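Local coordinates for nicotinate phosphoribosyltransferase (Porphyromonas gingivalis, PDB 2IM5), which probably joins nicotinate to the phosphoribosyl group of 5-phosphoribosyl diphosphate with the help of ATP, giving nicotinate mononucleotide for NAD biosynthesis, at residues A[60-64]-A[65-69]. Residues are numbered along the deposited sequence; the frame is centred on the assembly and turned at random.
Sequences LSLTR and DEKEF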
loop_
_atom_site.group_PDB
_atom_site.type_symbol
_atom_site.label_atom_id
_atom_site.label_comp_id
_atom_site.label_asym_id
_atom_site.label_seq_id
_atom_site.Cartn_x
_atom_site.Cartn_y
_atom_site.Cartn_z
ATOM N N LEU A 60 21.915 -3.227 2.509
ATOM C CA LEU A 60 20.920 -4.075 3.157
ATOM C C LEU A 60 20.941 -5.512 2.641
ATOM O O LEU A 60 21.148 -5.763 1.452
ATOM C CB LEU A 60 19.519 -3.496 2.952
ATOM C CG LEU A 60 19.233 -2.102 3.520
ATOM C CD1 LEU A 60 17.899 -1.611 3.010
ATOM C CD2 LEU A 60 19.253 -2.149 5.040
ATOM N N SER A 61 20.738 -6.460 3.548
ATOM C CA SER A 61 20.687 -7.863 3.173
ATOM C C SER A 61 19.886 -8.619 4.221
ATOM O O SER A 61 19.931 -8.302 5.409
ATOM C CB SER A 61 22.091 -8.464 3.037
ATOM O OG SER A 61 22.742 -8.537 4.283
ATOM N N LEU A 62 19.139 -9.610 3.760
ATOM C CA LEU A 62 18.295 -10.422 4.624
ATOM C C LEU A 62 19.141 -11.153 5.661
ATOM O O LEU A 62 20.127 -11.804 5.312
ATOM C CB LEU A 62 17.532 -11.435 3.763
ATOM C CG LEU A 62 16.396 -12.221 4.411
ATOM C CD1 LEU A 62 15.231 -11.276 4.729
ATOM C CD2 LEU A 62 15.957 -13.333 3.458
ATOM N N THR A 63 18.772 -11.042 6.933
ATOM C CA THR A 63 19.522 -11.739 7.972
ATOM C C THR A 63 18.982 -13.161 8.068
ATOM O O THR A 63 17.951 -13.488 7.474
ATOM C CB THR A 63 19.369 -11.072 9.359
ATOM O OG1 THR A 63 18.033 -11.255 9.832
ATOM C CG2 THR A 63 19.673 -9.584 9.282
ATOM N N ARG A 64 19.676 -14.006 8.820
ATOM C CA ARG A 64 19.245 -15.386 8.997
ATOM C C ARG A 64 17.910 -15.447 9.749
ATOM O O ARG A 64 17.026 -16.223 9.393
ATOM C CB ARG A 64 20.319 -16.174 9.751
ATOM C CG ARG A 64 20.144 -17.688 9.690
ATOM C CD ARG A 64 19.872 -18.165 8.255
ATOM N NE ARG A 64 20.675 -17.439 7.269
ATOM C CZ ARG A 64 20.639 -17.660 5.955
ATOM N NH1 ARG A 64 19.837 -18.596 5.452
ATOM N NH2 ARG A 64 21.399 -16.936 5.140
ATOM N N ASP A 65 17.756 -14.622 10.779
ATOM C CA ASP A 65 16.508 -14.615 11.536
ATOM C C ASP A 65 15.348 -14.124 10.686
ATOM O O ASP A 65 14.233 -14.636 10.800
ATOM C CB ASP A 65 16.613 -13.731 12.785
ATOM C CG ASP A 65 17.473 -14.348 13.868
ATOM O OD1 ASP A 65 17.590 -15.595 13.901
ATOM O OD2 ASP A 65 18.020 -13.585 14.698
ATOM N N GLU A 66 15.605 -13.128 9.841
ATOM C CA GLU A 66 14.549 -12.596 8.987
ATOM C C GLU A 66 14.114 -13.654 7.984
ATOM O O GLU A 66 12.929 -13.801 7.709
ATOM C CB GLU A 66 15.022 -11.334 8.271
ATOM C CG GLU A 66 15.349 -10.204 9.236
ATOM C CD GLU A 66 15.816 -8.943 8.532
ATOM O OE1 GLU A 66 16.590 -9.049 7.554
ATOM O OE2 GLU A 66 15.415 -7.846 8.974
ATOM N N LYS A 67 15.074 -14.399 7.452
ATOM C CA LYS A 67 14.754 -15.450 6.496
ATOM C C LYS A 67 13.868 -16.506 7.161
ATOM O O LYS A 67 12.886 -16.955 6.574
ATOM C CB LYS A 67 16.031 -16.109 5.964
ATOM C CG LYS A 67 15.775 -17.145 4.888
ATOM C CD LYS A 67 17.040 -17.887 4.484
ATOM C CE LYS A 67 16.708 -19.038 3.542
ATOM N NZ LYS A 67 17.897 -19.869 3.165
ATOM N N GLU A 68 14.214 -16.905 8.383
ATOM C CA GLU A 68 13.422 -17.895 9.115
ATOM C C GLU A 68 12.029 -17.350 9.402
ATOM O O GLU A 68 11.046 -18.093 9.380
ATOM C CB GLU A 68 14.102 -18.266 10.432
ATOM C CG GLU A 68 15.335 -19.135 10.262
ATOM C CD GLU A 68 16.117 -19.311 11.561
ATOM O OE1 GLU A 68 15.487 -19.596 12.610
ATOM O OE2 GLU A 68 17.364 -19.167 11.527
ATOM N N PHE A 69 11.949 -16.050 9.679
ATOM C CA PHE A 69 10.667 -15.412 9.938
ATOM C C PHE A 69 9.792 -15.489 8.679
ATOM O O PHE A 69 8.617 -15.846 8.745
ATOM C CB PHE A 69 10.870 -13.947 10.321
ATOM C CG PHE A 69 9.594 -13.166 10.430
ATOM C CD1 PHE A 69 8.730 -13.359 11.507
ATOM C CD2 PHE A 69 9.245 -12.246 9.443
ATOM C CE1 PHE A 69 7.532 -12.645 11.598
ATOM C CE2 PHE A 69 8.059 -11.531 9.522
ATOM C CZ PHE A 69 7.195 -11.731 10.607
HETATM O O HOH W 1 17.903 -7.042 6.524
#
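Thr63 and Glu66 exchange hydrogen bonds in both directions. The threonine hydroxyl is turned between its own backbone N and carbonyl carbon (chi1 69°), where OG1 accepts from Glu66 N at 3.1 Å. In return the Glu66 side chain, extended beyond CG, slants across the threonine, and its OE1 takes Thr63 N at 3.0 Å in a nearly straight bond (169°). The amide meets the anti side of that oxygen, 25° out of the carboxylate plane. This is a capping box, with Thr63 as N-cap of helix 64-73: threonine suits the place because its short hydroxyl can replace a missing carbonyl, and glutamate because it is long enough to reach back to the N-cap amide. The negative carboxylate also probably gains from the helix dipole. A water donates to both OE1 and Ser61 O, while OE2 is bonded to Ser6 OG, so both oxygens of the buried group have partners.

Leu62, which also touches Ile7, sets its two methyls on the stems of two successive helix residues, as its branched end allows: CD1 rests 3.5 Å from Glu66 CB, and CD2 lies against Lys67 CB at 3.7 Å, the leucine and lysine side chains crossing at about a right angle. Arg64 bends at chi2 and chi3, which brings its guanidinium alongside the extended Lys67. Both chains are long and flexible enough to run side by side toward Asp86 of helix 79-87. Here Arg64 NH1 and Lys67 NZ, like charges, stand 3.3 Å apart; Asp86, which touches Lys67 and forms a weak, long ion pair with Arg64 NH2, may ease their repulsion.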